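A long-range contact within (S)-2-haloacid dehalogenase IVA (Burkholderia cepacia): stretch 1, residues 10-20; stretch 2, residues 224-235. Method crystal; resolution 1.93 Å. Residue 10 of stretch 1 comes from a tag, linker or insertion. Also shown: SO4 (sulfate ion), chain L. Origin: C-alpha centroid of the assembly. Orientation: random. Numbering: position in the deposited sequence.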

# COMPACT_ATOMS: atom_id res chain seq x y z
N LEU B 10 -13.75 -8.31 26.12
CA LEU B 10 -12.84 -9.47 25.86
C LEU B 10 -12.76 -10.43 27.08
O LEU B 10 -12.01 -10.20 28.03
N VAL B 11 -13.58 -11.48 27.02
CA VAL B 11 -13.64 -12.53 28.06
C VAL B 11 -12.64 -13.65 27.71
O VAL B 11 -12.55 -14.05 26.54
N ASP B 12 -11.89 -14.15 28.70
CA ASP B 12 -10.83 -15.15 28.47
C ASP B 12 -11.31 -16.63 28.40
O ASP B 12 -11.27 -17.38 29.41
N SER B 13 -11.81 -16.99 27.21
CA SER B 13 -11.81 -18.36 26.66
C SER B 13 -10.72 -18.38 25.58
O SER B 13 -10.72 -19.21 24.64
N LEU B 14 -9.78 -17.44 25.72
CA LEU B 14 -8.70 -17.27 24.79
C LEU B 14 -7.62 -18.31 25.06
O LEU B 14 -7.30 -18.61 26.21
N ARG B 15 -7.08 -18.88 24.01
CA ARG B 15 -6.01 -19.85 24.17
C ARG B 15 -4.68 -19.29 23.67
O ARG B 15 -3.63 -19.69 24.15
N ALA B 16 -4.71 -18.33 22.74
CA ALA B 16 -3.47 -17.86 22.13
C ALA B 16 -3.44 -16.34 21.99
O ALA B 16 -4.47 -15.73 21.71
N CYS B 17 -2.26 -15.77 22.23
CA CYS B 17 -1.95 -14.37 21.92
C CYS B 17 -1.02 -14.40 20.76
O CYS B 17 0.08 -14.93 20.84
N VAL B 18 -1.50 -13.88 19.63
CA VAL B 18 -0.75 -13.89 18.40
C VAL B 18 -0.38 -12.44 18.06
O VAL B 18 -1.25 -11.54 18.00
N PHE B 19 0.93 -12.24 17.89
CA PHE B 19 1.54 -10.95 17.73
C PHE B 19 2.08 -10.69 16.32
O PHE B 19 2.78 -11.50 15.75
N ASP B 20 1.75 -9.51 15.80
CA ASP B 20 2.51 -8.89 14.72
C ASP B 20 3.94 -8.63 15.17
O ASP B 20 4.20 -8.45 16.37
N SER B 224 0.40 0.80 24.94
CA SER B 224 1.63 0.15 25.29
C SER B 224 1.39 -1.33 25.37
O SER B 224 0.32 -1.77 25.82
N LEU B 225 2.41 -2.11 25.02
CA LEU B 225 2.32 -3.55 25.19
C LEU B 225 2.11 -3.96 26.68
O LEU B 225 1.43 -4.94 26.97
N SER B 226 2.71 -3.21 27.61
CA SER B 226 2.49 -3.45 29.05
C SER B 226 1.00 -3.45 29.46
O SER B 226 0.62 -4.14 30.39
N GLU B 227 0.18 -2.69 28.75
CA GLU B 227 -1.27 -2.63 29.03
C GLU B 227 -2.04 -3.85 28.62
O GLU B 227 -3.22 -3.98 28.97
N LEU B 228 -1.40 -4.74 27.88
CA LEU B 228 -1.99 -6.01 27.54
C LEU B 228 -2.08 -6.87 28.78
O LEU B 228 -2.90 -7.78 28.84
N TRP B 229 -1.23 -6.60 29.78
CA TRP B 229 -1.23 -7.43 30.99
C TRP B 229 -2.57 -7.35 31.78
O TRP B 229 -3.18 -8.38 32.02
N PRO B 230 -3.01 -6.15 32.18
CA PRO B 230 -4.34 -6.11 32.82
C PRO B 230 -5.47 -6.62 31.92
O PRO B 230 -6.50 -7.13 32.43
N LEU B 231 -5.31 -6.47 30.60
CA LEU B 231 -6.32 -6.95 29.64
C LEU B 231 -6.42 -8.47 29.59
O LEU B 231 -7.49 -9.02 29.38
N LEU B 232 -5.31 -9.15 29.79
CA LEU B 232 -5.27 -10.59 29.53
C LEU B 232 -4.92 -11.47 30.73
O LEU B 232 -4.98 -12.71 30.61
N ALA B 233 -4.53 -10.88 31.86
CA ALA B 233 -4.11 -11.69 33.01
C ALA B 233 -5.25 -12.62 33.44
O ALA B 233 -6.40 -12.22 33.43
N LYS B 234 -4.92 -13.86 33.79
CA LYS B 234 -5.91 -14.87 34.18
C LYS B 234 -6.01 -15.04 35.71
O LYS B 234 -5.08 -14.70 36.45
N ASN B 235 -7.15 -15.53 36.18
CA ASN B 235 -7.31 -15.89 37.60
C ASN B 235 -6.32 -16.99 38.02
O ASN B 235 -6.08 -17.91 37.24

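How does the chain begin its contact at Leu10? This residue comes from the expression tag and is poorly ordered, yet its side chain, with chi1 t, points toward the other stretch. Leu10 CD2 lies 4.0 Å from Leu231 CG and 3.9 Å from Leu232 CD2, a small apolar patch at the end of the helix. A water joins the backbones beside it, donating to Leu10 O at 3.3 Å and to Leu231 O at 2.8 Å. Val11 points away and touches nothing here.

What holds the loop from Asp12 to Leu14? Asp12, chi1 m, also points toward stretch 2, but its contact with Lys234 is through carbon: Asp12 CB sits 3.6 Å from Lys234 CE. The lysine runs out from chi1 m through three t torsions, so that its end approaches the loop, and Lys234 NZ donates a hydrogen bond to Leu14 O at 3.2 Å. This is the one direct hydrogen bond between the stretches. Leu14 (m, t) turns inward, bringing its CD1 to 3.7 Å from Leu232 CD2.

Where does the strand take over? Ala16 and Val18 are out of reach, whereas Cys17 and Phe19 point toward stretch 2, the alternation expected of a strand. Cys17, chi1 m, places SG 3.7 Å from Leu232 CD1. Leu232 (m, t) thus meets Leu10 and Leu14 through CD2 and Cys17 through CD1.

What meets the Phe19 ring? With chi1 m and chi2 88°, Phe19 reaches two leucines, both m, t. Leu228 CD1 lies at the ring edge, 3.5 Å from Phe19 CE2, while Leu225 CD2 approaches the same Phe19 CE2 at 3.9 Å. Beyond this packing, a sulfate accepts hydrogen bonds from Ser224 OG to its O4 (2.7 Å) and from Leu225 N to its O3 (2.8 Å).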

# COMPACT_ATOMS: atom_id res chain seq x y z
CB LEU B 10 -11.47 -8.97 25.37
CG LEU B 10 -10.23 -9.82 25.11
CD1 LEU B 10 -9.45 -9.29 23.91
CD2 LEU B 10 -9.34 -9.85 26.35
CB VAL B 11 -15.12 -13.10 28.24
CG1 VAL B 11 -15.27 -13.90 29.55
CG2 VAL B 11 -16.17 -11.97 28.18
CB ASP B 12 -9.65 -14.99 29.45
CG ASP B 12 -9.29 -13.50 29.74
OD1 ASP B 12 -9.50 -12.62 28.87
OD2 ASP B 12 -8.81 -13.23 30.86
CB SER B 13 -13.16 -18.70 26.05
OG SER B 13 -13.66 -17.59 25.33
CB LEU B 14 -8.13 -15.84 24.89
CG LEU B 14 -9.09 -14.71 24.51
CD1 LEU B 14 -8.51 -13.35 24.89
CD2 LEU B 14 -9.43 -14.74 23.05
CB ARG B 15 -6.37 -21.17 23.47
CG ARG B 15 -7.68 -21.82 23.95
CD ARG B 15 -7.54 -23.35 24.11
NE ARG B 15 -7.43 -24.10 22.84
CZ ARG B 15 -6.34 -24.74 22.39
NH1 ARG B 15 -5.20 -24.76 23.07
NH2 ARG B 15 -6.39 -25.38 21.23
CB ALA B 16 -3.23 -18.55 20.75
CB CYS B 17 -1.28 -13.66 23.12
SG CYS B 17 -2.44 -13.51 24.54
CB VAL B 18 -1.57 -14.56 17.24
CG1 VAL B 18 -0.74 -14.52 15.97
CG2 VAL B 18 -1.92 -16.02 17.61
CB PHE B 19 2.75 -10.84 18.70
CG PHE B 19 2.33 -10.61 20.11
CD1 PHE B 19 2.06 -11.70 20.98
CD2 PHE B 19 2.14 -9.33 20.58
CE1 PHE B 19 1.63 -11.48 22.28
CE2 PHE B 19 1.71 -9.09 21.92
CZ PHE B 19 1.47 -10.18 22.75
CB ASP B 20 1.79 -7.59 14.31
CG ASP B 20 2.53 -6.81 13.27
OD1 ASP B 20 2.45 -7.24 12.11
OD2 ASP B 20 3.15 -5.78 13.61
CB SER B 224 2.09 0.65 26.69
OG SER B 224 3.19 -0.10 27.13
CB LEU B 225 3.61 -4.17 24.65
CG LEU B 225 3.82 -4.30 23.14
CD1 LEU B 225 5.34 -4.50 22.91
CD2 LEU B 225 3.01 -5.44 22.50
CB SER B 226 3.28 -2.43 29.89
OG SER B 226 2.72 -1.14 29.73
CB GLU B 227 -1.90 -1.40 28.41
CG GLU B 227 -1.28 -0.10 28.89
CD GLU B 227 -1.53 0.18 30.37
OE1 GLU B 227 -0.84 1.08 30.90
OE2 GLU B 227 -2.39 -0.47 31.02
CB LEU B 228 -1.14 -6.75 26.50
CG LEU B 228 -1.05 -6.23 25.06
CD1 LEU B 228 -0.03 -7.10 24.27
CD2 LEU B 228 -2.45 -6.24 24.38
CB TRP B 229 0.00 -7.17 31.87
CG TRP B 229 0.17 -8.12 33.07
CD1 TRP B 229 0.50 -7.76 34.35
CD2 TRP B 229 0.03 -9.56 33.08
NE1 TRP B 229 0.59 -8.87 35.15
CE2 TRP B 229 0.30 -9.99 34.40
CE3 TRP B 229 -0.30 -10.53 32.09
CZ2 TRP B 229 0.25 -11.35 34.78
CZ3 TRP B 229 -0.36 -11.88 32.47
CH2 TRP B 229 -0.08 -12.28 33.82
CB PRO B 230 -4.55 -4.61 33.14
CG PRO B 230 -3.48 -3.86 32.36
CD PRO B 230 -2.35 -4.82 32.19
CB LEU B 231 -6.04 -6.39 28.25
CG LEU B 231 -7.06 -6.60 27.15
CD1 LEU B 231 -8.27 -5.75 27.45
CD2 LEU B 231 -6.43 -6.23 25.80
CB LEU B 232 -4.30 -10.91 28.37
CG LEU B 232 -4.71 -10.43 26.94
CD1 LEU B 232 -3.50 -10.34 26.03
CD2 LEU B 232 -5.78 -11.37 26.32
CB ALA B 233 -3.67 -10.81 34.15
CB LYS B 234 -5.63 -16.21 33.49
CG LYS B 234 -5.81 -16.15 31.97
CD LYS B 234 -6.21 -17.48 31.37
CE LYS B 234 -6.95 -17.26 30.03
NZ LYS B 234 -7.58 -18.47 29.39
CB ASN B 235 -8.74 -16.32 37.89
CG ASN B 235 -9.75 -15.30 37.47
OD1 ASN B 235 -9.45 -14.12 37.35
ND2 ASN B 235 -10.97 -15.75 37.23
S SO4 L . 5.85 -0.40 24.43
O1 SO4 L . 6.92 -1.39 24.70
O2 SO4 L . 6.31 0.74 23.59
O3 SO4 L . 4.77 -1.11 23.81
O4 SO4 L . 5.45 0.26 25.66
O HOH W 1 -10.12 -8.21 29.83